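PDB 1XTY: peptidyl-tRNA hydrolase from Sulfolobus solfataricus, which catalyses the hydrolysis of N-acyl-aminoacyl-tRNAs, releasing the tRNA and an N-acyl amino acid, and may act on peptidyl-tRNAs that drop off the ribosome. Local coordinates for residues I2-V7 with H25-L30; A71-T76 with D111-D116. All coordinates share one frame; numbering follows the deposited sequence.

Contact 1 (I2-V7 with H25-L30); sequences IKMVIV and HAAVTL
Between the two segments no ring or amide face takes part where Met4 meets Ala27 and Leu30; the touching groups are a thioether and methyls, and the neighbouring flat group is Trp49 of helix 40-51, which touches Met4. Met4 leaves strand 2-7 with CG anti to its backbone N (chi1 174°), runs out straight toward the helix and bends at its last torsion (chi3 -79°), which turns CE onto Leu30. Met4 and Leu30 thus meet tip to tip, with Met4 CE 3.5 Å from Leu30 CD1 and 3.9 Å from Leu30 CB. The sulfur touches two methyls, Met4 SD lying 3.8 Å from Ala27 CB and from Leu30 CD1. Two residues along the strand, Ile6 turns its CG2 branch to Ala26 CB at 4.1 Å, where the backbones come nearest, Ile6 CA to Ala26 CA 7.2 Å. The axis of segment 25-30 passes 9.4 Å from that of segment 2-7, their N-to-C directions 134° apart, consistent with the small alanines at this level. Ala27 also packs on Val28 of the second subunit. With no hydrogen bond between strand and helix and every touching residue buried, the contact is purely apolar: it rests on the shape fit of a flexible thioether against branched and small side chains.

Contact 2 (A71-T76 with D111-D116); sequences AKKAET and DSITGD
Lys73 and Ile113 run alongside each other in opposing senses, so that the lysine's aliphatic stem lies against the isoleucine. Lys73 CB sits 4.1 Å from Ile113 CG2, and one carbon further Lys73 CG is 4.1 Å from Ile113 CG1. The lysine then passes on toward the backbone of the other helix: its chain, bent at an unstaggered chi2 of 144°, brings Lys73 CE to 3.3 Å from Ser112 O. Lys73 is exposed, and its NZ is 7.0 Å from Asp116 OD1, far enough that any attraction between the two charges is probably modest. On the buried side, Ile113 holds CG1 anti to its carbonyl carbon (chi1 -55°) and, with the chain extended beyond, lays CD1 against the helix backbone, 3.8 Å from Ala74 CA. Ala74 CB adds a methyl contact to the same CD1. Trimming Ile113 to an alanine is likely to open a gap over the backbone of Ala74 and leave the Lys73 stem without the surface it lies along. No hydrogen bond joins the segments; the helices meet mainly through packing of aliphatic groups, with the Lys73 stem at the exposed side. The same Ile113 also touches Ile102 of strand 97-106 and Met77 and Leu79 in the loop after helix 64-76, while Ala74 rests on Phe81 of strand 81-85, so helices 64-76 and 107-114 lie side by side on one face of the sheet.

How the contacts relate
Contact 1 and contact 2 lie on opposite faces of the mixed sheet, their centres about 13 Å apart. Strand 2-9, in the middle of that sheet between 97-106 and 56-61, presents alternate residues to the two sides: contact 1 uses the face under helix 16-35, while Val5 and Val7 point to the other and touch Thr114 of contact 2, with Val5 CG1 3.6 Å from Thr114 OG1. Both segments of contact 1 precede both of contact 2 in the chain. Together they show the alpha/beta layering of this PTH2 enzyme, in which the helix of contact 1 also meets the second subunit, whereas no other chain of the assembly touches contact 2.

Contact 1 (I2-V7 with H25-L30)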
loop_
_atom_site.group_PDB
_atom_site.type_symbol
_atom_site.label_atom_id
_atom_site.label_comp_id
_atom_site.label_asym_id
_atom_site.label_seq_id
_atom_site.Cartn_x
_atom_site.Cartn_y
_atom_site.Cartn_z
ATOM N N ILE A 2 -6.217 -3.876 -16.128
ATOM C CA ILE A 2 -6.323 -4.608 -14.877
ATOM C C ILE A 2 -6.133 -3.585 -13.766
ATOM O O ILE A 2 -5.226 -2.758 -13.834
ATOM C CB ILE A 2 -5.218 -5.682 -14.770
ATOM C CG1 ILE A 2 -5.342 -6.666 -15.935
ATOM C CG2 ILE A 2 -5.308 -6.408 -13.434
ATOM C CD1 ILE A 2 -6.687 -7.363 -16.010
ATOM N N LYS A 3 -6.992 -3.626 -12.752
ATOM C CA LYS A 3 -6.886 -2.689 -11.644
ATOM C C LYS A 3 -7.171 -3.299 -10.281
ATOM O O LYS A 3 -7.811 -4.342 -10.168
ATOM C CB LYS A 3 -7.834 -1.506 -11.849
ATOM C CG LYS A 3 -7.450 -0.608 -13.010
ATOM C CD LYS A 3 -8.398 0.560 -13.138
ATOM C CE LYS A 3 -8.032 1.425 -14.333
ATOM N NZ LYS A 3 -9.007 2.537 -14.509
ATOM N N MET A 4 -6.673 -2.632 -9.246
ATOM C CA MET A 4 -6.902 -3.063 -7.877
ATOM C C MET A 4 -7.778 -1.991 -7.255
ATOM O O MET A 4 -7.538 -0.798 -7.442
ATOM C CB MET A 4 -5.589 -3.156 -7.090
ATOM C CG MET A 4 -5.807 -3.477 -5.612
ATOM S SD MET A 4 -4.293 -3.481 -4.613
ATOM C CE MET A 4 -3.626 -5.066 -5.048
ATOM N N VAL A 5 -8.806 -2.410 -6.532
ATOM C CA VAL A 5 -9.693 -1.468 -5.881
ATOM C C VAL A 5 -9.655 -1.701 -4.379
ATOM O O VAL A 5 -9.689 -2.844 -3.922
ATOM C CB VAL A 5 -11.151 -1.635 -6.367
ATOM C CG1 VAL A 5 -12.051 -0.621 -5.671
ATOM C CG2 VAL A 5 -11.217 -1.457 -7.876
ATOM N N ILE A 6 -9.560 -0.617 -3.620
ATOM C CA ILE A 6 -9.555 -0.712 -2.168
ATOM C C ILE A 6 -10.725 0.118 -1.652
ATOM O O ILE A 6 -10.838 1.310 -1.947
ATOM C CB ILE A 6 -8.240 -0.187 -1.544
ATOM C CG1 ILE A 6 -7.054 -1.033 -2.013
ATOM C CG2 ILE A 6 -8.327 -0.250 -0.021
ATOM C CD1 ILE A 6 -6.481 -0.615 -3.343
ATOM N N VAL A 7 -11.604 -0.531 -0.899
ATOM C CA VAL A 7 -12.781 0.118 -0.334
ATOM C C VAL A 7 -12.520 0.481 1.122
ATOM O O VAL A 7 -12.310 -0.396 1.960
ATOM C CB VAL A 7 -14.005 -0.820 -0.409
ATOM C CG1 VAL A 7 -15.258 -0.084 0.066
ATOM C CG2 VAL A 7 -14.184 -1.327 -1.835
ATOM N N HIS A 25 -1.813 -1.832 3.612
ATOM C CA HIS A 25 -1.951 -3.153 4.226
ATOM C C HIS A 25 -2.821 -4.017 3.309
ATOM O O HIS A 25 -2.507 -5.178 3.037
ATOM C CB HIS A 25 -2.615 -3.010 5.606
ATOM C CG HIS A 25 -2.491 -4.223 6.480
ATOM N ND1 HIS A 25 -2.178 -5.474 5.990
ATOM C CD2 HIS A 25 -2.677 -4.379 7.813
ATOM C CE1 HIS A 25 -2.176 -6.346 6.983
ATOM N NE2 HIS A 25 -2.477 -5.708 8.100
ATOM N N ALA A 26 -3.918 -3.442 2.826
ATOM C CA ALA A 26 -4.820 -4.162 1.932
ATOM C C ALA A 26 -4.105 -4.582 0.652
ATOM O O ALA A 26 -4.248 -5.717 0.204
ATOM C CB ALA A 26 -6.033 -3.294 1.594
ATOM N N ALA A 27 -3.325 -3.672 0.071
ATOM C CA ALA A 27 -2.614 -3.965 -1.169
ATOM C C ALA A 27 -1.540 -5.036 -1.028
ATOM O O ALA A 27 -1.447 -5.939 -1.862
ATOM C CB ALA A 27 -1.999 -2.681 -1.735
ATOM N N VAL A 28 -0.729 -4.942 0.024
ATOM C CA VAL A 28 0.334 -5.921 0.232
ATOM C C VAL A 28 -0.230 -7.312 0.516
ATOM O O VAL A 28 0.257 -8.310 -0.019
ATOM C CB VAL A 28 1.269 -5.494 1.385
ATOM C CG1 VAL A 28 2.265 -6.605 1.700
ATOM C CG2 VAL A 28 2.016 -4.223 0.991
ATOM N N THR A 29 -1.257 -7.378 1.353
ATOM C CA THR A 29 -1.872 -8.659 1.670
ATOM C C THR A 29 -2.412 -9.324 0.400
ATOM O O THR A 29 -2.269 -10.531 0.221
ATOM C CB THR A 29 -2.994 -8.483 2.715
ATOM O OG1 THR A 29 -2.408 -8.078 3.961
ATOM C CG2 THR A 29 -3.750 -9.792 2.933
ATOM N N LEU A 30 -3.024 -8.542 -0.484
ATOM C CA LEU A 30 -3.546 -9.087 -1.735
ATOM C C LEU A 30 -2.419 -9.673 -2.584
ATOM O O LEU A 30 -2.470 -10.833 -2.991
ATOM C CB LEU A 30 -4.257 -7.998 -2.546
ATOM C CG LEU A 30 -5.704 -7.662 -2.198
ATOM C CD1 LEU A 30 -6.145 -6.448 -3.017
ATOM C CD2 LEU A 30 -6.599 -8.859 -2.494
#

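Contact 2 (A71-T76 with D111-D116)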
loop_
_atom_site.group_PDB
_atom_site.type_symbol
_atom_site.label_atom_id
_atom_site.label_comp_id
_atom_site.label_asym_id
_atom_site.label_seq_id
_atom_site.Cartn_x
_atom_site.Cartn_y
_atom_site.Cartn_z
ATOM N N ALA A 71 -17.420 -7.980 -0.239
ATOM C CA ALA A 71 -16.455 -9.058 -0.066
ATOM C C ALA A 71 -17.123 -10.361 -0.516
ATOM O O ALA A 71 -16.494 -11.217 -1.129
ATOM C CB ALA A 71 -16.022 -9.161 1.403
ATOM N N LYS A 72 -18.410 -10.502 -0.219
ATOM C CA LYS A 72 -19.144 -11.702 -0.605
ATOM C C LYS A 72 -19.232 -11.775 -2.133
ATOM O O LYS A 72 -19.117 -12.843 -2.727
ATOM C CB LYS A 72 -20.542 -11.667 0.015
ATOM C CG LYS A 72 -21.353 -12.951 -0.126
ATOM C CD LYS A 72 -22.006 -13.073 -1.484
ATOM C CE LYS A 72 -22.966 -14.251 -1.524
ATOM N NZ LYS A 72 -22.303 -15.524 -1.127
ATOM N N LYS A 73 -19.417 -10.620 -2.759
ATOM C CA LYS A 73 -19.509 -10.545 -4.209
ATOM C C LYS A 73 -18.179 -10.997 -4.811
ATOM O O LYS A 73 -18.142 -11.831 -5.712
ATOM C CB LYS A 73 -19.827 -9.109 -4.619
ATOM C CG LYS A 73 -20.622 -8.976 -5.902
ATOM C CD LYS A 73 -21.591 -7.805 -5.786
ATOM C CE LYS A 73 -22.430 -7.636 -7.042
ATOM N NZ LYS A 73 -23.490 -6.600 -6.846
ATOM N N ALA A 74 -17.083 -10.451 -4.290
ATOM C CA ALA A 74 -15.749 -10.801 -4.770
ATOM C C ALA A 74 -15.477 -12.293 -4.607
ATOM O O ALA A 74 -14.952 -12.946 -5.510
ATOM C CB ALA A 74 -14.701 -9.993 -4.005
ATOM N N GLU A 75 -15.839 -12.825 -3.445
ATOM C CA GLU A 75 -15.639 -14.234 -3.133
ATOM C C GLU A 75 -16.406 -15.168 -4.072
ATOM O O GLU A 75 -15.855 -16.145 -4.584
ATOM C CB GLU A 75 -16.052 -14.479 -1.675
ATOM C CG GLU A 75 -16.126 -15.930 -1.254
ATOM C CD GLU A 75 -17.483 -16.550 -1.510
ATOM O OE1 GLU A 75 -18.494 -16.016 -0.996
ATOM O OE2 GLU A 75 -17.543 -17.576 -2.216
ATOM N N THR A 76 -17.677 -14.856 -4.295
ATOM C CA THR A 76 -18.522 -15.664 -5.162
ATOM C C THR A 76 -17.966 -15.697 -6.581
ATOM O O THR A 76 -18.062 -16.709 -7.269
ATOM C CB THR A 76 -19.962 -15.107 -5.202
ATOM O OG1 THR A 76 -20.526 -15.143 -3.882
ATOM C CG2 THR A 76 -20.827 -15.936 -6.141
ATOM N N ASP A 111 -15.621 -3.704 -11.542
ATOM C CA ASP A 111 -16.698 -2.718 -11.523
ATOM C C ASP A 111 -18.050 -3.362 -11.257
ATOM O O ASP A 111 -18.966 -2.705 -10.770
ATOM C CB ASP A 111 -16.766 -1.942 -12.844
ATOM C CG ASP A 111 -15.697 -0.876 -12.953
ATOM O OD1 ASP A 111 -15.445 -0.180 -11.948
ATOM O OD2 ASP A 111 -15.118 -0.721 -14.050
ATOM N N SER A 112 -18.184 -4.645 -11.583
ATOM C CA SER A 112 -19.444 -5.333 -11.343
ATOM C C SER A 112 -19.613 -5.508 -9.834
ATOM O O SER A 112 -20.554 -6.162 -9.374
ATOM C CB SER A 112 -19.467 -6.697 -12.047
ATOM O OG SER A 112 -18.524 -7.597 -11.491
ATOM N N ILE A 113 -18.694 -4.906 -9.078
ATOM C CA ILE A 113 -18.700 -4.963 -7.615
ATOM C C ILE A 113 -18.645 -3.581 -6.972
ATOM O O ILE A 113 -19.385 -3.296 -6.035
ATOM C CB ILE A 113 -17.480 -5.724 -7.057
ATOM C CG1 ILE A 113 -17.389 -7.118 -7.664
ATOM C CG2 ILE A 113 -17.580 -5.810 -5.540
ATOM C CD1 ILE A 113 -16.178 -7.898 -7.189
ATOM N N THR A 114 -17.754 -2.729 -7.473
ATOM C CA THR A 114 -17.572 -1.396 -6.905
ATOM C C THR A 114 -17.779 -0.224 -7.864
ATOM O O THR A 114 -17.338 0.888 -7.584
ATOM C CB THR A 114 -16.159 -1.258 -6.309
ATOM O OG1 THR A 114 -15.189 -1.332 -7.365
ATOM C CG2 THR A 114 -15.889 -2.376 -5.306
ATOM N N GLY A 115 -18.449 -0.463 -8.984
ATOM C CA GLY A 115 -18.665 0.607 -9.942
ATOM C C GLY A 115 -19.577 1.736 -9.483
ATOM O O GLY A 115 -19.688 2.756 -10.165
ATOM N N ASP A 116 -20.211 1.575 -8.326
ATOM C CA ASP A 116 -21.137 2.582 -7.806
ATOM C C ASP A 116 -20.615 3.363 -6.604
ATOM O O ASP A 116 -21.378 4.073 -5.948
ATOM C CB ASP A 116 -22.454 1.903 -7.412
ATOM C CG ASP A 116 -22.266 0.844 -6.331
ATOM O OD1 ASP A 116 -21.340 0.017 -6.470
ATOM O OD2 ASP A 116 -23.039 0.833 -5.344
#